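Local atomic coordinates of TATA-box-binding protein (Methanococcus jannaschii, PDB entry 2Z8U), a protein that probably acts as a general archaeal transcription factor, binding the TATA box close to the transcription start so that RNA polymerase can initiate. Residues Val20-Gly25 with Glu100-Lys105; Glu45-Leu50 with Leu62-Gly67; Val110-Leu115 with Lys159-Gly164; Glu129-Glu134 with Leu141-Asp146. All blocks are in the same frame, centred on the assembly; numbering follows the deposited sequence.

The saddle of TATA-box-binding protein, one antiparallel sheet built from two repeats, is followed here from one half to the other. Interaction 1 joins the end of strand 14-23 to the chain entering strand 105-114, so that the two repeats meet edge to edge. Interaction 2 lies inside the loop that interaction 1 closes; the two touch through a probable hydrogen bond from Ile24 N to Gly67 O (2.8 Å). Interactions 3 and 4, centres about 14 Å apart, belong to the second repeat, interaction 4 nested within interaction 3. The outer contacts, 2 and 4, have centres about 35 Å apart, on opposite sides of the chain's centre. Interactions 2, 3 and 4 all touch the second subunit.

Interaction 1. Residues Val20-Gly25 with Glu100-Lys105; sequences VSTKIG and ENPEIK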
# COMPACT_ATOMS: atom_id res chain seq x y z
N VAL B 20 -4.90 -6.09 33.30
CA VAL B 20 -3.70 -5.65 33.99
C VAL B 20 -2.51 -6.55 33.65
O VAL B 20 -2.69 -7.72 33.25
CB VAL B 20 -3.88 -5.61 35.53
CG1 VAL B 20 -5.06 -4.70 35.94
CG2 VAL B 20 -4.05 -7.04 36.12
N SER B 21 -1.30 -6.00 33.80
CA SER B 21 -0.08 -6.81 33.71
C SER B 21 0.78 -6.60 34.93
O SER B 21 0.67 -5.58 35.62
CB SER B 21 0.75 -6.43 32.46
OG SER B 21 1.07 -5.04 32.51
N THR B 22 1.65 -7.58 35.19
CA THR B 22 2.67 -7.42 36.19
C THR B 22 3.79 -8.43 35.92
O THR B 22 3.74 -9.16 34.91
CB THR B 22 2.09 -7.55 37.63
OG1 THR B 22 3.09 -7.13 38.56
CG2 THR B 22 1.69 -8.99 37.95
N LYS B 23 4.80 -8.43 36.78
CA LYS B 23 5.85 -9.42 36.75
C LYS B 23 5.94 -10.04 38.14
O LYS B 23 6.09 -9.32 39.12
CB LYS B 23 7.17 -8.77 36.33
CG LYS B 23 8.29 -9.80 36.07
CD LYS B 23 9.44 -9.15 35.29
CE LYS B 23 10.47 -10.21 34.88
NZ LYS B 23 10.96 -9.89 33.51
N ILE B 24 5.84 -11.36 38.23
CA ILE B 24 5.80 -12.02 39.54
C ILE B 24 7.11 -12.76 39.92
O ILE B 24 7.22 -13.33 41.00
CB ILE B 24 4.53 -12.96 39.69
CG1 ILE B 24 4.64 -14.22 38.81
CG2 ILE B 24 3.22 -12.14 39.46
CD1 ILE B 24 3.50 -15.25 39.04
N GLY B 25 8.10 -12.74 39.03
CA GLY B 25 9.35 -13.47 39.24
C GLY B 25 10.18 -13.41 37.98
O GLY B 25 9.89 -12.60 37.11
N GLU B 100 6.55 -11.04 46.09
CA GLU B 100 5.30 -10.98 46.86
C GLU B 100 4.56 -9.65 46.78
O GLU B 100 3.36 -9.58 47.09
CB GLU B 100 5.57 -11.28 48.33
CG GLU B 100 5.78 -12.75 48.61
CD GLU B 100 5.70 -13.03 50.07
OE1 GLU B 100 4.59 -12.94 50.64
OE2 GLU B 100 6.76 -13.34 50.65
N ASN B 101 5.29 -8.60 46.38
CA ASN B 101 4.73 -7.26 46.28
C ASN B 101 4.76 -6.64 44.88
O ASN B 101 5.28 -5.50 44.74
CB ASN B 101 5.44 -6.33 47.27
CG ASN B 101 6.97 -6.28 47.05
OD1 ASN B 101 7.58 -7.21 46.50
ND2 ASN B 101 7.58 -5.18 47.51
N PRO B 102 4.16 -7.30 43.86
CA PRO B 102 4.33 -6.78 42.51
C PRO B 102 3.43 -5.57 42.26
O PRO B 102 2.36 -5.46 42.86
CB PRO B 102 3.90 -7.96 41.62
CG PRO B 102 2.87 -8.67 42.42
CD PRO B 102 3.30 -8.52 43.87
N GLU B 103 3.88 -4.64 41.42
CA GLU B 103 3.04 -3.52 41.04
C GLU B 103 2.13 -3.91 39.87
O GLU B 103 2.59 -4.42 38.85
CB GLU B 103 3.90 -2.29 40.71
CG GLU B 103 3.10 -1.15 40.18
CD GLU B 103 3.95 0.05 39.86
OE1 GLU B 103 5.18 -0.05 39.97
OE2 GLU B 103 3.36 1.08 39.49
N ILE B 104 0.82 -3.73 40.05
CA ILE B 104 -0.15 -4.09 39.04
C ILE B 104 -0.39 -2.89 38.10
O ILE B 104 -0.76 -1.82 38.59
CB ILE B 104 -1.47 -4.53 39.70
CG1 ILE B 104 -1.23 -5.63 40.76
CG2 ILE B 104 -2.52 -4.91 38.64
CD1 ILE B 104 -0.47 -6.85 40.31
N LYS B 105 -0.17 -3.07 36.80
CA LYS B 105 -0.32 -1.98 35.79
C LYS B 105 -1.58 -2.17 34.94
O LYS B 105 -1.81 -3.27 34.41
CB LYS B 105 0.93 -1.95 34.87
CG LYS B 105 0.83 -0.94 33.72
CD LYS B 105 2.23 -0.57 33.26
CE LYS B 105 2.45 -0.93 31.81
NZ LYS B 105 3.92 -0.96 31.48
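Ser21 and Lys105 form an antiparallel hydrogen-bonded pair. Ser21 N gives its hydrogen to Lys105 O at 2.8 Å, approaching in the carbonyl plane, and Lys105 N returns one to Ser21 O at 2.9 Å, nearly along the C=O axis. Beyond this pair a side chain takes over from the backbone: Thr22 OG1, anti to its own backbone N (chi1 -169°), donates to Glu103 O at 2.8 Å. It comes from well above that carbonyl plane, so the bond misses the lone pairs. The same hydroxyl oxygen lies 3.3 Å from Pro102 CB, while Thr22 CB and CG2 rest against Ile104 CD1. An alanine at Thr22 would lose the bond to Glu103 O and the methyl contact with Ile104, and would probably loosen the approach to strand 105-114. Ile104 also turns CG2 onto Val20, crossing it obliquely; Val20 CB to Ile104 CG2, 3.5 Å, is tighter than usual for two carbons. Ser21 OG is held on the other side of the sheet by Gln107 NE2. Val20, Pro102 and Ile104 all press on helix 77-94, and Val20 and Thr22 also bond through their backbones to Cys71 and Val69 of strand 68-72. The first repeat's strand 14-23 thus lies between strand 68-72 and the opening strand of the second repeat.

Interaction 2. Residues Glu45-Leu50 with Leu62-Gly67; sequences EQFPGL and LIFRSG
Two phenylalanine rings occupy the middle of this contact. The Phe47 ring carries Pro48 CD on one face, 3.4 Å above the plane and shifted toward the rim, and meets Leu62 CD1 at its edge. That edge contact is tip to tip, Phe47 CE2 to Leu62 CD1 at 3.6 Å, made possible by both CG atoms standing anti to their backbone N. The Phe64 ring has a bridging water at its edge, in plane; the water donates to Pro48 O and accepts from Arg65 N, tying the two segments beside the ring. Although Phe64 CB points away from 45-50, its chi1 of -72° swings the ring back, until CD1 and CE1 both stand 3.8 Å from Gly49 CA and CZ approaches Phe47 CZ. A side chain on Gly49 would collide with Leu62 CD1 and Phe64 CE1. An alanine at Phe64 would remove the ring from Gly49 and Phe47 and would probably leave the chain at Pro48-Gly49 less firmly packed. Behind the rings Leu50 and Ile63 form a hydrogen-bonded pair, with Leu50 N to Ile63 O at 2.8 Å and Ile63 N to Leu50 O at 2.7 Å. Phe47 and Phe64 correspond to the pair that wedges into the DNA in TBP-TATA complexes of relatives, and probably do so here. In this assembly Phe47 and Leu62 pack on Glu184 and Leu126 of the second subunit, whereas Leu50 and Ile63 pack against helix 30-36, and Leu62 bonds through its backbone to Asn70 of strand 68-72.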
# COMPACT_ATOMS: atom_id res chain seq x y z
N GLU B 45 4.49 -27.23 24.10
CA GLU B 45 4.77 -27.52 22.70
C GLU B 45 3.87 -26.72 21.74
O GLU B 45 4.22 -26.52 20.58
CB GLU B 45 4.64 -29.02 22.43
CG GLU B 45 5.46 -29.88 23.39
CD GLU B 45 6.92 -29.46 23.43
OE1 GLU B 45 7.64 -29.69 22.43
OE2 GLU B 45 7.36 -28.90 24.46
N GLN B 46 2.73 -26.27 22.25
CA GLN B 46 1.75 -25.54 21.45
C GLN B 46 1.88 -24.05 21.66
O GLN B 46 1.80 -23.27 20.70
CB GLN B 46 0.33 -25.97 21.84
CG GLN B 46 0.14 -27.48 21.92
CD GLN B 46 -1.27 -27.89 22.34
OE1 GLN B 46 -2.09 -27.06 22.78
NE2 GLN B 46 -1.56 -29.19 22.24
N PHE B 47 2.09 -23.66 22.92
CA PHE B 47 2.07 -22.27 23.35
C PHE B 47 2.92 -22.12 24.63
O PHE B 47 2.85 -22.96 25.53
CB PHE B 47 0.61 -21.83 23.60
CG PHE B 47 0.47 -20.41 24.03
CD1 PHE B 47 0.55 -19.37 23.10
CD2 PHE B 47 0.27 -20.09 25.37
CE1 PHE B 47 0.43 -18.04 23.51
CE2 PHE B 47 0.15 -18.76 25.78
CZ PHE B 47 0.23 -17.73 24.85
N PRO B 48 3.75 -21.05 24.72
CA PRO B 48 4.73 -21.00 25.80
C PRO B 48 4.16 -20.61 27.17
O PRO B 48 4.80 -20.87 28.18
CB PRO B 48 5.73 -19.93 25.32
CG PRO B 48 5.36 -19.66 23.86
CD PRO B 48 3.89 -19.87 23.84
N GLY B 49 2.97 -19.99 27.21
CA GLY B 49 2.40 -19.46 28.46
C GLY B 49 1.44 -20.41 29.16
O GLY B 49 0.91 -21.35 28.54
N LEU B 50 1.23 -20.19 30.45
CA LEU B 50 0.29 -21.01 31.23
C LEU B 50 -0.96 -20.21 31.51
O LEU B 50 -0.86 -19.04 31.92
CB LEU B 50 0.93 -21.48 32.55
CG LEU B 50 0.06 -22.27 33.53
CD1 LEU B 50 0.92 -23.26 34.29
CD2 LEU B 50 -0.74 -21.37 34.49
N LEU B 62 -2.63 -15.26 32.55
CA LEU B 62 -1.69 -15.85 31.63
C LEU B 62 -0.32 -15.62 32.23
O LEU B 62 0.05 -14.47 32.52
CB LEU B 62 -1.80 -15.22 30.24
CG LEU B 62 -0.77 -15.58 29.15
CD1 LEU B 62 -0.72 -17.06 28.83
CD2 LEU B 62 -1.05 -14.77 27.88
N ILE B 63 0.40 -16.71 32.49
CA ILE B 63 1.69 -16.63 33.16
C ILE B 63 2.81 -17.13 32.25
O ILE B 63 2.73 -18.25 31.73
CB ILE B 63 1.72 -17.46 34.47
CG1 ILE B 63 0.51 -17.13 35.36
CG2 ILE B 63 3.07 -17.24 35.19
CD1 ILE B 63 0.40 -17.96 36.62
N PHE B 64 3.87 -16.33 32.11
CA PHE B 64 5.02 -16.72 31.28
C PHE B 64 6.24 -17.11 32.14
O PHE B 64 6.34 -16.71 33.29
CB PHE B 64 5.37 -15.56 30.34
CG PHE B 64 4.37 -15.36 29.22
CD1 PHE B 64 4.35 -16.21 28.12
CD2 PHE B 64 3.46 -14.32 29.28
CE1 PHE B 64 3.44 -16.03 27.08
CE2 PHE B 64 2.54 -14.12 28.23
CZ PHE B 64 2.53 -14.98 27.13
N ARG B 65 7.16 -17.88 31.55
CA ARG B 65 8.44 -18.23 32.19
C ARG B 65 9.24 -16.97 32.60
O ARG B 65 9.92 -16.98 33.60
CB ARG B 65 9.27 -19.13 31.23
CG ARG B 65 10.53 -19.74 31.82
CD ARG B 65 10.98 -21.02 31.03
NE ARG B 65 9.88 -22.00 30.92
CZ ARG B 65 9.53 -22.89 31.86
NH1 ARG B 65 10.22 -23.00 33.00
NH2 ARG B 65 8.49 -23.69 31.66
N SER B 66 9.15 -15.90 31.82
CA SER B 66 9.77 -14.59 32.16
C SER B 66 9.26 -14.00 33.48
O SER B 66 9.88 -13.09 34.04
CB SER B 66 9.48 -13.58 31.06
OG SER B 66 8.09 -13.23 31.06
N GLY B 67 8.13 -14.48 33.96
CA GLY B 67 7.50 -13.90 35.15
C GLY B 67 6.39 -12.93 34.80
O GLY B 67 5.64 -12.52 35.69
O HOH W 1 6.58 -18.84 28.99

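Interaction 3. Residues Val110-Leu115 with Lys159-Gly164; sequences VATADL and KVVITG
Backbone hydrogen bonds set the register between the antiparallel strands 110-114 and 159-163. Ala111 and Ile162 exchange two nearly straight bonds, the shorter from Ile162 N to Ala111 O at 2.7 Å, both in the carbonyl planes. Ala113 and Val160 exchange two more bent ones; here Val160 N reaches Ala113 O (2.9 Å) from 27° above the carbonyl plane. CA-H...O contacts fill the intervals, the closest from Thr112 CA to Val160 O at 3.2 Å. Apolar contacts differ on the two faces. Alongside Ala111 and Ala113, Val160 turns CG2 into the crook of Leu115, lying 3.5 Å from both Leu115 CG and CD2, and the two side chains cross at about a right angle. On the face of Thr112 and Val161, the methyls Thr112 CG2 and Val161 CG2 run side by side, 4.1 Å apart, and Val110 CG1 crosses Val161 CG1 obliquely. Charge plays a looser part: Asp114 OD2 and Lys159 NZ stand 6.0 Å apart, too far for a salt bridge, although their opposite charges may still attract. Ala113, Leu115 and Ile162 are covered by helix 168-183, whereas the face of Thr112, Lys159 and Val161, probably the concave DNA-binding side as in relatives, meets Gln137 of the second subunit. In the antiparallel TBP saddle sheet, strand 105-114 bonds on its other edge to strand 14-23, and Val161 bonds through its backbone to Leu153 of strand 149-154.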
# COMPACT_ATOMS: atom_id res chain seq x y z
N VAL B 110 -12.60 -1.43 29.93
CA VAL B 110 -13.86 -1.19 29.24
C VAL B 110 -14.64 -0.28 30.18
O VAL B 110 -14.79 -0.60 31.37
CB VAL B 110 -14.66 -2.50 28.99
CG1 VAL B 110 -16.09 -2.20 28.53
CG2 VAL B 110 -13.97 -3.40 27.97
N ALA B 111 -15.07 0.88 29.67
CA ALA B 111 -15.93 1.79 30.40
C ALA B 111 -17.23 1.91 29.59
O ALA B 111 -17.22 1.84 28.35
CB ALA B 111 -15.29 3.14 30.53
N THR B 112 -18.33 2.09 30.32
CA THR B 112 -19.62 2.33 29.69
C THR B 112 -20.25 3.61 30.25
O THR B 112 -19.95 4.06 31.39
CB THR B 112 -20.60 1.14 29.89
OG1 THR B 112 -20.84 0.93 31.29
CG2 THR B 112 -20.03 -0.16 29.26
N ALA B 113 -21.10 4.21 29.42
CA ALA B 113 -21.86 5.38 29.81
C ALA B 113 -23.15 5.41 28.97
O ALA B 113 -23.32 4.65 28.04
CB ALA B 113 -21.05 6.64 29.63
N ASP B 114 -24.07 6.28 29.35
CA ASP B 114 -25.29 6.40 28.59
C ASP B 114 -25.43 7.84 28.17
O ASP B 114 -25.27 8.75 28.99
CB ASP B 114 -26.49 5.90 29.41
CG ASP B 114 -26.64 4.39 29.36
OD1 ASP B 114 -27.16 3.86 28.37
OD2 ASP B 114 -26.22 3.71 30.30
N LEU B 115 -25.66 8.04 26.87
CA LEU B 115 -25.72 9.40 26.32
C LEU B 115 -26.91 10.21 26.87
O LEU B 115 -26.84 11.43 26.94
CB LEU B 115 -25.80 9.37 24.80
CG LEU B 115 -24.56 8.95 23.98
CD1 LEU B 115 -24.92 9.01 22.50
CD2 LEU B 115 -23.34 9.82 24.28
N LYS B 159 -26.35 3.82 24.74
CA LYS B 159 -25.17 3.20 25.39
C LYS B 159 -23.90 3.50 24.61
O LYS B 159 -23.89 3.46 23.37
CB LYS B 159 -25.34 1.69 25.57
CG LYS B 159 -24.21 0.95 26.38
CD LYS B 159 -24.79 -0.41 26.88
CE LYS B 159 -24.10 -0.95 28.09
NZ LYS B 159 -24.98 -1.96 28.79
N VAL B 160 -22.83 3.80 25.35
CA VAL B 160 -21.51 4.09 24.77
C VAL B 160 -20.54 3.16 25.48
O VAL B 160 -20.61 3.01 26.72
CB VAL B 160 -21.10 5.55 25.08
CG1 VAL B 160 -19.66 5.82 24.69
CG2 VAL B 160 -22.02 6.53 24.38
N VAL B 161 -19.64 2.55 24.73
CA VAL B 161 -18.62 1.69 25.33
C VAL B 161 -17.30 2.30 24.89
O VAL B 161 -17.09 2.55 23.70
CB VAL B 161 -18.72 0.24 24.81
CG1 VAL B 161 -17.51 -0.63 25.29
CG2 VAL B 161 -20.05 -0.39 25.19
N ILE B 162 -16.41 2.54 25.85
CA ILE B 162 -15.09 3.06 25.52
C ILE B 162 -14.04 1.99 25.85
O ILE B 162 -14.05 1.44 26.96
CB ILE B 162 -14.80 4.36 26.30
CG1 ILE B 162 -15.94 5.38 26.08
CG2 ILE B 162 -13.47 4.95 25.88
CD1 ILE B 162 -15.94 6.53 27.07
N THR B 163 -13.17 1.66 24.88
CA THR B 163 -12.13 0.64 25.09
C THR B 163 -10.75 1.21 24.80
O THR B 163 -10.62 2.29 24.21
CB THR B 163 -12.38 -0.65 24.26
OG1 THR B 163 -12.20 -0.39 22.86
CG2 THR B 163 -13.82 -1.16 24.45
N GLY B 164 -9.69 0.50 25.20
CA GLY B 164 -8.34 0.98 24.96
C GLY B 164 -7.84 1.92 26.04
O GLY B 164 -6.74 2.48 25.93

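Interaction 4. Residues Glu129-Glu134 with Leu141-Asp146; sequences EGTEYE and LVYRLD
A beta hairpin at the outer edge of the second repeat brings strand 131-133 against strand 141-146. Glu132 and Val142 form its hydrogen-bonded pair: Glu132 N to Val142 O is 2.9 Å, and Val142 N to Glu132 O, nearly along the C=O axis, is 2.8 Å. Further out the pairing fades into a weak bond from Arg144 N to Gly130 O at 3.5 Å. That carbonyl oxygen also lies at the edge of the Tyr143 ring, in its plane. The Thr131 methyl carries the side-chain contact, with CG2 placed 3.5 Å from Tyr143 CD2 and 3.9 Å from Leu141 CD2, crossing both side chains obliquely. Thr131 OG1, turned the other way, bonds to Val128 O. Tyr143 extends anti to its backbone N and ends in a hydrogen bond to Thr181 OG1 of helix 168-183. On the opposite face Glu132 OE1 accepts from Tyr133 N (3.0 Å) through its anti lone pair and from Asn17 ND2 of the second subunit. Leu141 and Tyr133 lean on helix 121-127. Such a hairpin, its connecting loop forming a stirrup of the saddle, is a hallmark of each TBP repeat.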
# COMPACT_ATOMS: atom_id res chain seq x y z
N GLU B 129 -16.07 12.73 11.53
CA GLU B 129 -15.00 12.06 10.82
C GLU B 129 -14.40 10.95 11.68
O GLU B 129 -14.48 10.99 12.92
CB GLU B 129 -13.95 13.06 10.30
CG GLU B 129 -14.40 13.76 9.00
CD GLU B 129 -13.65 15.06 8.70
OE1 GLU B 129 -12.74 15.43 9.48
OE2 GLU B 129 -13.95 15.70 7.66
N GLY B 130 -13.84 9.94 11.01
CA GLY B 130 -13.29 8.77 11.69
C GLY B 130 -14.35 7.89 12.34
O GLY B 130 -14.07 7.21 13.35
N THR B 131 -15.57 7.93 11.80
CA THR B 131 -16.65 7.05 12.28
C THR B 131 -16.99 6.04 11.19
O THR B 131 -16.81 6.32 10.01
CB THR B 131 -17.93 7.85 12.69
OG1 THR B 131 -18.42 8.59 11.57
CG2 THR B 131 -17.63 8.81 13.84
N GLU B 132 -17.43 4.85 11.60
CA GLU B 132 -18.03 3.89 10.66
C GLU B 132 -19.26 3.28 11.26
O GLU B 132 -19.38 3.14 12.49
CB GLU B 132 -17.09 2.75 10.26
CG GLU B 132 -16.43 2.91 8.89
CD GLU B 132 -17.37 2.84 7.67
OE1 GLU B 132 -18.61 2.64 7.79
OE2 GLU B 132 -16.82 2.97 6.55
N TYR B 133 -20.18 2.90 10.38
CA TYR B 133 -21.47 2.37 10.76
C TYR B 133 -21.95 1.52 9.62
O TYR B 133 -22.08 2.01 8.48
CB TYR B 133 -22.43 3.52 11.05
CG TYR B 133 -23.83 3.11 11.44
CD1 TYR B 133 -24.04 2.27 12.52
CD2 TYR B 133 -24.93 3.57 10.73
CE1 TYR B 133 -25.34 1.89 12.89
CE2 TYR B 133 -26.23 3.20 11.09
CZ TYR B 133 -26.42 2.36 12.17
OH TYR B 133 -27.70 1.99 12.54
N GLU B 134 -22.17 0.25 9.91
CA GLU B 134 -22.69 -0.71 8.94
C GLU B 134 -23.56 -1.69 9.69
O GLU B 134 -23.09 -2.77 10.03
CB GLU B 134 -21.53 -1.49 8.30
CG GLU B 134 -21.01 -0.90 7.06
CD GLU B 134 -21.96 -1.06 5.88
OE1 GLU B 134 -22.51 -2.16 5.65
OE2 GLU B 134 -22.15 -0.06 5.19
N LEU B 141 -22.09 2.24 16.10
CA LEU B 141 -21.17 3.04 15.33
C LEU B 141 -19.77 3.02 15.99
O LEU B 141 -19.65 3.13 17.22
CB LEU B 141 -21.72 4.47 15.30
CG LEU B 141 -20.91 5.54 14.59
CD1 LEU B 141 -21.84 6.46 13.86
CD2 LEU B 141 -20.06 6.30 15.58
N VAL B 142 -18.74 2.87 15.16
CA VAL B 142 -17.35 2.83 15.63
C VAL B 142 -16.69 4.19 15.44
O VAL B 142 -16.75 4.80 14.38
CB VAL B 142 -16.53 1.69 14.96
CG1 VAL B 142 -15.11 1.63 15.52
CG2 VAL B 142 -17.23 0.34 15.15
N TYR B 143 -16.07 4.66 16.51
CA TYR B 143 -15.51 5.98 16.55
C TYR B 143 -14.14 5.88 17.22
O TYR B 143 -14.04 5.52 18.39
CB TYR B 143 -16.47 6.86 17.35
CG TYR B 143 -16.12 8.31 17.51
CD1 TYR B 143 -16.57 9.02 18.63
CD2 TYR B 143 -15.36 8.98 16.56
CE1 TYR B 143 -16.28 10.37 18.79
CE2 TYR B 143 -15.06 10.32 16.71
CZ TYR B 143 -15.53 11.01 17.82
OH TYR B 143 -15.23 12.34 17.97
N ARG B 144 -13.08 6.19 16.50
CA ARG B 144 -11.75 6.15 17.10
C ARG B 144 -11.31 7.54 17.57
O ARG B 144 -11.42 8.51 16.82
CB ARG B 144 -10.75 5.51 16.13
CG ARG B 144 -9.42 5.13 16.78
CD ARG B 144 -8.74 4.05 15.97
NE ARG B 144 -7.38 3.74 16.43
CZ ARG B 144 -6.64 2.75 15.94
NH1 ARG B 144 -7.12 1.97 14.98
NH2 ARG B 144 -5.39 2.54 16.38
N LEU B 145 -10.82 7.64 18.80
CA LEU B 145 -10.24 8.90 19.30
C LEU B 145 -8.72 8.82 19.38
O LEU B 145 -8.16 7.75 19.63
CB LEU B 145 -10.80 9.28 20.67
CG LEU B 145 -12.26 9.73 20.86
CD1 LEU B 145 -12.46 10.21 22.31
CD2 LEU B 145 -12.63 10.83 19.88
N ASP B 146 -8.04 9.94 19.17
CA ASP B 146 -6.58 9.97 19.25
C ASP B 146 -6.06 10.57 20.56
O ASP B 146 -4.88 10.43 20.88
CB ASP B 146 -5.96 10.69 18.04
CG ASP B 146 -6.26 10.00 16.73
OD1 ASP B 146 -6.54 8.77 16.70
OD2 ASP B 146 -6.21 10.69 15.69